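Side-chain contacts in lipase (Streptomyces rimosus, PDB 5MAL), which hydrolyses triacylglycerols and other esters, with a preference for medium acyl chains, and also acts as a phospholipase and long-chain acyl-CoA thioesterase: residues D59-A62 and K63-P67; I77-G80 and G81-G85; Q114-P117 and A118-Q122. All blocks are in the same frame, centred on the assembly; numbering follows the deposited sequence.

Contact 1 (D59-A62 and K63-P67)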
loop_
_atom_site.group_PDB
_atom_site.type_symbol
_atom_site.label_atom_id
_atom_site.label_comp_id
_atom_site.label_asym_id
_atom_site.label_seq_id
_atom_site.Cartn_x
_atom_site.Cartn_y
_atom_site.Cartn_z
ATOM N N ASP A 59 -12.094 6.103 -4.614
ATOM C CA ASP A 59 -11.863 7.165 -3.650
ATOM C C ASP A 59 -10.700 8.030 -4.102
ATOM O O ASP A 59 -10.688 9.236 -3.872
ATOM C CB ASP A 59 -11.597 6.576 -2.271
ATOM C CG ASP A 59 -12.744 5.720 -1.794
ATOM O OD1 ASP A 59 -13.869 6.257 -1.699
ATOM O OD2 ASP A 59 -12.535 4.514 -1.563
ATOM N N VAL A 60 -9.720 7.408 -4.746
ATOM C CA VAL A 60 -8.605 8.169 -5.277
ATOM C C VAL A 60 -9.151 9.139 -6.328
ATOM O O VAL A 60 -8.813 10.326 -6.330
ATOM C CB VAL A 60 -7.510 7.264 -5.885
ATOM C CG1 VAL A 60 -6.441 8.109 -6.527
ATOM C CG2 VAL A 60 -6.887 6.372 -4.798
ATOM N N LEU A 61 -10.035 8.634 -7.178
ATOM C CA LEU A 61 -10.652 9.455 -8.226
ATOM C C LEU A 61 -11.515 10.578 -7.649
ATOM O O LEU A 61 -11.478 11.713 -8.126
ATOM C CB LEU A 61 -11.490 8.571 -9.145
ATOM C CG LEU A 61 -10.702 7.529 -9.943
ATOM C CD1 LEU A 61 -11.630 6.599 -10.701
ATOM C CD2 LEU A 61 -9.761 8.217 -10.890
ATOM N N ALA A 62 -12.272 10.270 -6.603
ATOM C CA ALA A 62 -13.230 11.229 -6.054
ATOM C C ALA A 62 -12.635 12.255 -5.094
ATOM O O ALA A 62 -13.161 13.355 -4.969
ATOM C CB ALA A 62 -14.365 10.478 -5.350
ATOM N N LYS A 63 -11.555 11.903 -4.403
ATOM C CA LYS A 63 -11.119 12.711 -3.275
ATOM C C LYS A 63 -9.642 13.084 -3.306
ATOM O O LYS A 63 -9.237 14.000 -2.589
ATOM C CB LYS A 63 -11.410 11.984 -1.949
ATOM C CG LYS A 63 -12.894 11.900 -1.550
ATOM C CD LYS A 63 -13.065 11.348 -0.131
ATOM C CE LYS A 63 -12.465 9.951 0.002
ATOM N NZ LYS A 63 -13.396 8.940 0.594
ATOM N N GLN A 64 -8.837 12.372 -4.097
ATOM C CA GLN A 64 -7.375 12.453 -3.930
ATOM C C GLN A 64 -6.578 13.107 -5.056
ATOM O O GLN A 64 -5.432 13.512 -4.848
ATOM C CB GLN A 64 -6.800 11.053 -3.722
ATOM C CG GLN A 64 -7.378 10.303 -2.528
ATOM C CD GLN A 64 -6.551 9.081 -2.207
ATOM O OE1 GLN A 64 -5.474 8.898 -2.779
ATOM N NE2 GLN A 64 -7.034 8.245 -1.290
ATOM N N LEU A 65 -7.147 13.187 -6.250
ATOM C CA LEU A 65 -6.354 13.670 -7.378
ATOM C C LEU A 65 -6.342 15.191 -7.498
ATOM O O LEU A 65 -5.668 15.739 -8.370
ATOM C CB LEU A 65 -6.855 13.053 -8.677
ATOM C CG LEU A 65 -6.705 11.535 -8.783
ATOM C CD1 LEU A 65 -7.397 11.036 -10.026
ATOM C CD2 LEU A 65 -5.235 11.119 -8.783
ATOM N N THR A 66 -7.066 15.874 -6.616
ATOM C CA THR A 66 -7.201 17.328 -6.702
ATOM C C THR A 66 -5.875 18.100 -6.911
ATOM O O THR A 66 -5.806 18.964 -7.790
ATOM C CB THR A 66 -7.932 17.875 -5.461
ATOM O OG1 THR A 66 -9.244 17.298 -5.407
ATOM C CG2 THR A 66 -8.047 19.386 -5.513
ATOM N N PRO A 67 -4.813 17.774 -6.146
ATOM C CA PRO A 67 -3.569 18.528 -6.347
ATOM C C PRO A 67 -2.660 17.987 -7.449
ATOM O O PRO A 67 -1.530 18.467 -7.607
ATOM C CB PRO A 67 -2.877 18.404 -4.984
ATOM C CG PRO A 67 -3.298 17.061 -4.495
ATOM C CD PRO A 67 -4.709 16.839 -5.007
HETATM O O HOH W 1 -10.018 13.761 -6.729
#

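Contact 2 (I77-G80 and G81-G85)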
loop_
_atom_site.group_PDB
_atom_site.type_symbol
_atom_site.label_atom_id
_atom_site.label_comp_id
_atom_site.label_asym_id
_atom_site.label_seq_id
_atom_site.Cartn_x
_atom_site.Cartn_y
_atom_site.Cartn_z
ATOM N N ILE A 77 1.954 6.162 -5.195
ATOM C CA ILE A 77 0.663 5.586 -4.864
ATOM C C ILE A 77 0.777 4.123 -4.481
ATOM O O ILE A 77 1.587 3.391 -5.043
ATOM C CB ILE A 77 -0.322 5.747 -6.047
ATOM C CG1 ILE A 77 -1.735 5.317 -5.636
ATOM C CG2 ILE A 77 0.190 4.994 -7.288
ATOM C CD1 ILE A 77 -2.809 5.745 -6.635
ATOM N N THR A 78 0.014 3.736 -3.463
ATOM C CA THR A 78 -0.363 2.346 -3.242
ATOM C C THR A 78 -1.881 2.354 -3.309
ATOM O O THR A 78 -2.519 3.125 -2.624
ATOM C CB THR A 78 0.117 1.765 -1.878
ATOM O OG1 THR A 78 -0.423 2.543 -0.810
ATOM C CG2 THR A 78 1.633 1.766 -1.771
ATOM N N ILE A 79 -2.468 1.559 -4.194
ATOM C CA ILE A 79 -3.926 1.472 -4.236
ATOM C C ILE A 79 -4.314 0.166 -4.878
ATOM O O ILE A 79 -3.574 -0.371 -5.703
ATOM C CB ILE A 79 -4.575 2.641 -5.017
ATOM C CG1 ILE A 79 -6.057 2.786 -4.648
ATOM C CG2 ILE A 79 -4.407 2.455 -6.515
ATOM C CD1 ILE A 79 -6.303 3.261 -3.218
ATOM N N GLY A 80 -5.457 -0.368 -4.464
ATOM C CA GLY A 80 -5.941 -1.611 -5.030
ATOM C C GLY A 80 -6.239 -2.665 -3.989
ATOM O O GLY A 80 -7.081 -3.534 -4.208
ATOM N N GLY A 81 -5.549 -2.596 -2.861
ATOM C CA GLY A 81 -5.791 -3.539 -1.787
ATOM C C GLY A 81 -7.231 -3.482 -1.300
ATOM O O GLY A 81 -7.875 -4.507 -1.121
ATOM N N ASN A 82 -7.739 -2.278 -1.086
ATOM C CA ASN A 82 -9.092 -2.130 -0.567
ATOM C C ASN A 82 -10.135 -2.478 -1.612
ATOM O O ASN A 82 -11.226 -2.950 -1.282
ATOM C CB ASN A 82 -9.304 -0.712 -0.052
ATOM C CG ASN A 82 -8.663 -0.497 1.312
ATOM O OD1 ASN A 82 -8.885 -1.279 2.237
ATOM N ND2 ASN A 82 -7.857 0.543 1.435
ATOM N N ASP A 83 -9.807 -2.239 -2.876
ATOM C CA ASP A 83 -10.683 -2.651 -3.964
ATOM C C ASP A 83 -10.883 -4.159 -3.913
ATOM O O ASP A 83 -11.973 -4.662 -4.160
ATOM C CB ASP A 83 -10.108 -2.241 -5.314
ATOM C CG ASP A 83 -9.944 -0.742 -5.437
ATOM O OD1 ASP A 83 -9.001 -0.210 -4.844
ATOM O OD2 ASP A 83 -10.774 -0.094 -6.109
ATOM N N ALA A 84 -9.817 -4.870 -3.565
ATOM C CA ALA A 84 -9.850 -6.320 -3.527
ATOM C C ALA A 84 -10.371 -6.806 -2.174
ATOM O O ALA A 84 -10.539 -8.002 -1.958
ATOM C CB ALA A 84 -8.467 -6.883 -3.811
ATOM N N GLY A 85 -10.639 -5.861 -1.276
ATOM C CA GLY A 85 -11.182 -6.163 0.037
ATOM C C GLY A 85 -10.190 -6.817 0.977
ATOM O O GLY A 85 -10.529 -7.778 1.669
HETATM O O HOH W 2 -6.565 0.294 -1.893
#

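Contact 3 (Q114-P117 and A118-Q122)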
loop_
_atom_site.group_PDB
_atom_site.type_symbol
_atom_site.label_atom_id
_atom_site.label_comp_id
_atom_site.label_asym_id
_atom_site.label_seq_id
_atom_site.Cartn_x
_atom_site.Cartn_y
_atom_site.Cartn_z
ATOM N N GLN A 114 -8.717 -10.189 -12.001
ATOM C CA GLN A 114 -9.725 -9.938 -13.035
ATOM C C GLN A 114 -10.227 -8.496 -13.076
ATOM O O GLN A 114 -10.251 -7.853 -14.133
ATOM C CB GLN A 114 -10.907 -10.878 -12.820
ATOM C CG GLN A 114 -10.550 -12.345 -12.989
ATOM C CD GLN A 114 -11.594 -13.280 -12.400
ATOM O OE1 GLN A 114 -12.755 -12.912 -12.229
ATOM N NE2 GLN A 114 -11.173 -14.500 -12.068
ATOM N N THR A 115 -10.623 -8.003 -11.911
ATOM C CA THR A 115 -11.423 -6.791 -11.794
ATOM C C THR A 115 -10.544 -5.566 -11.579
ATOM O O THR A 115 -10.796 -4.488 -12.118
ATOM C CB THR A 115 -12.417 -6.913 -10.629
ATOM O OG1 THR A 115 -13.050 -8.204 -10.659
ATOM C CG2 THR A 115 -13.451 -5.830 -10.702
ATOM N N LEU A 116 -9.502 -5.740 -10.774
ATOM C CA LEU A 116 -8.613 -4.638 -10.412
ATOM C C LEU A 116 -7.834 -3.951 -11.554
ATOM O O LEU A 116 -7.719 -2.717 -11.535
ATOM C CB LEU A 116 -7.613 -5.124 -9.352
ATOM C CG LEU A 116 -6.598 -4.066 -8.916
ATOM C CD1 LEU A 116 -7.292 -2.879 -8.254
ATOM C CD2 LEU A 116 -5.560 -4.696 -7.995
ATOM N N PRO A 117 -7.259 -4.719 -12.512
ATOM C CA PRO A 117 -6.428 -4.053 -13.527
ATOM C C PRO A 117 -7.099 -2.848 -14.184
ATOM O O PRO A 117 -6.442 -1.823 -14.360
ATOM C CB PRO A 117 -6.185 -5.152 -14.562
ATOM C CG PRO A 117 -6.265 -6.397 -13.799
ATOM C CD PRO A 117 -7.292 -6.178 -12.728
ATOM N N ALA A 118 -8.390 -2.952 -14.504
ATOM C CA ALA A 118 -9.067 -1.862 -15.199
ATOM C C ALA A 118 -9.284 -0.678 -14.280
ATOM O O ALA A 118 -9.354 0.464 -14.739
ATOM C CB ALA A 118 -10.398 -2.323 -15.772
ATOM N N GLN A 119 -9.407 -0.949 -12.985
ATOM C CA GLN A 119 -9.613 0.120 -12.030
ATOM C C GLN A 119 -8.310 0.850 -11.806
ATOM O O GLN A 119 -8.302 2.052 -11.588
ATOM C CB GLN A 119 -10.148 -0.420 -10.721
ATOM C CG GLN A 119 -11.485 -1.091 -10.872
ATOM C CD GLN A 119 -11.998 -1.540 -9.551
ATOM O OE1 GLN A 119 -11.333 -2.311 -8.854
ATOM N NE2 GLN A 119 -13.175 -1.058 -9.174
ATOM N N LEU A 120 -7.202 0.118 -11.861
ATOM C CA LEU A 120 -5.901 0.778 -11.798
ATOM C C LEU A 120 -5.733 1.699 -13.002
ATOM O O LEU A 120 -5.281 2.845 -12.863
ATOM C CB LEU A 120 -4.768 -0.242 -11.738
ATOM C CG LEU A 120 -4.728 -1.096 -10.473
ATOM C CD1 LEU A 120 -3.598 -2.097 -10.591
ATOM C CD2 LEU A 120 -4.553 -0.202 -9.251
ATOM N N ASP A 121 -6.109 1.201 -14.180
ATOM C CA ASP A 121 -6.052 2.014 -15.386
ATOM C C ASP A 121 -6.832 3.309 -15.215
ATOM O O ASP A 121 -6.392 4.361 -15.671
ATOM C CB ASP A 121 -6.581 1.240 -16.594
ATOM C CG ASP A 121 -5.571 0.277 -17.151
ATOM O OD1 ASP A 121 -4.355 0.491 -16.940
ATOM O OD2 ASP A 121 -5.987 -0.688 -17.823
ATOM N N GLN A 122 -7.988 3.231 -14.559
ATOM C CA GLN A 122 -8.791 4.417 -14.296
ATOM C C GLN A 122 -7.973 5.472 -13.581
ATOM O O GLN A 122 -7.957 6.642 -13.974
ATOM C CB GLN A 122 -10.023 4.066 -13.467
ATOM C CG GLN A 122 -11.119 3.409 -14.261
ATOM C CD GLN A 122 -12.361 3.209 -13.434
ATOM O OE1 GLN A 122 -12.335 2.529 -12.402
ATOM N NE2 GLN A 122 -13.455 3.824 -13.860
HETATM O O HOH W 3 -9.909 -5.480 -15.257
#

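Contact 1 (D59-A62 and K63-P67)
Gln64 lays its amide across the side chain of Val60 one helical turn earlier, with OE1 3.5 Å from Val60 CG2 and the methylenes running past Val60 CA. With CG anti to the carbonyl carbon (chi1 -58°) and an extended chain beyond it, the amide is carried back along the helix and inward. There OE1 accepts the backbone N-H of Gly8 at the end of strand 3-8, so a buried polar group is satisfied while its carbon chain packs on the valine. Leu65 meets the same valine with CD2, 4.0 Å from Val60 CG1, and Leu61 with CD1, which runs alongside Leu61 CD2 at 3.8 Å. Helix 57-64 flanks the central parallel sheet of the SGNH hydrolase fold, a three-layer alpha/beta/alpha sandwich, and branched apolar residues suit this inner face: Val60 and Leu65 reach helix 98-130, and Leu65 also rests on Leu7 of strand 3-8. The backbone carries the side chains through a widened turn. Val60 O takes Gln64 N at 3.0 Å, and a weak second bond comes from Leu65 N. Water 1 joins in, giving a hydrogen to Leu61 O and accepting one from Leu65 N at 3.0 Å, and thus replaces a direct bond between two residues four apart. The outer side carries a charged pair. Lys63 runs alongside Asp59 in the same direction, in a salt bridge of 3.6 Å between Lys63 NZ and Asp59 OD1; bends at the third and fourth torsions bring the ammonium round to the acid. The length of this bridge suggests a modest attraction, whereas the other carboxylate oxygen, OD2, accepts the backbone N-H of Arg56 in the approach to the helix.

Contact 2 (I77-G80 and G81-G85)
Gly80 turns the chain sharply out of strand 74-78, with phi 126° and psi -28°, and its carbonyl oxygen receives the N-H of Ala84 at 3.1 Å. A beta-carbon at these backbone angles would be jammed against the carbonyl oxygen of Ile79, which explains the glycine. Asp83 folds back over this bare backbone: its CG stands anti to the carbonyl carbon (chi1 -61°), which sets OD1 3.4 Å from Gly80 CA, while CB lies 3.5 Å from Gly80 O. Ile79 flanks the acid loosely, its CG1 4.2 Å from Asp83 OD1. The second oxygen, OD2, is hydrogen-bonded to the hydroxyl of Thr57 at the start of helix 57-64, so the buried carboxylate ties the turn to that helix. The small methyl of Ala84 fits close beside Gly80 O. Inside the bend, water 2 accepts both Gly80 N and Asn82 N, each at 2.9 Å, and so staples the turn together. Asn82 hardly meets Gly80 with its side chain; its ND2 is hydrogen-bonded to Ala55 O, which fixes the rotation of the amide, and the side chain is about 5 Å from that of the nucleophile Ser10. Gly80 to Asp83 spell the Gly-x-Asn-Asp block of SGNH hydrolases, whose asparagine, here Asn82, probably contributes to the oxyanion hole.

Contact 3 (Q114-P117 and A118-Q122)
Leu116 and Leu120 make the tight part of this turn, Leu116 CD1 touching Leu120 CG at 3.8 Å as the two side chains cross at a slant. Their torsions differ: Leu116 has CG anti to the backbone N (chi1 178°), which swings its branches along the helix toward the later leucine, whereas Leu120 sends CG the other way, beside its own N. Beneath them the backbone bonds are regular: Leu116 O takes Leu120 N at 2.9 Å, with a weak extra bond from Gln119 N, and Asp121 N follows onto Pro117 O at 3.0 Å. This is the inward face of the long helix 98-130, on one side of the alpha/beta/alpha sandwich of the SGNH fold: Leu116 packs on Ile170 and Leu120 on Thr174 of helix 159-180, and Leu120 also faces Ile79, just after strand 74-78. Large apolar side chains suit a face covered from two directions. Pro117 rests its ring on Val173 of helix 159-180, but having no N-H it leaves the turn before it unbonded and the helix kinked. The solvent side is looser. There water 3 donates to Gln114 O at 2.6 Å and accepts Ala118 N at 3.0 Å, so the regular bond between those residues is replaced by a bridge; its link to Thr115 O is weak. Ala118, exposed, offers just a methyl beside this hydrated backbone. Between the two faces Gln119 runs its extended chain back past Thr115 O, 3.7 Å from Gln119 CG; an amide suits this partly exposed place because its chain packs while OE1 is hydrogen-bonded to the hydroxyl of Tyr111. Asp121 has CG 3.6 Å from Pro117 O, and its OD1 is hydrogen-bonded to His181 NE2 and forms a salt bridge with Arg177 NH1 of helix 159-180.

In the fold
Contact 2 touches both others, its centre 14 Å from that of contact 1 and 10 Å from that of contact 3; the centres of contacts 1 and 3 are 16 Å apart. Ile79 joins it to both: CD1 packs 3.5 Å from Val60 CG2, and the carbonyl O lies 3.7 Å from Leu120 CD2. Leu116 CD1 also approaches Gly80 CA at 3.7 Å, so helix 98-130 backs the turn that presents Asn82 to the active site. Contacts 1 and 3 meet more sparsely, where Leu61 CD2 touches Gln122 O at 3.9 Å. The side chain of Gln64 is about 9 Å from that of Ser10, and that of Asn82 about 7 Å from that of His216, whereas contact 3 lies away from the catalytic residues.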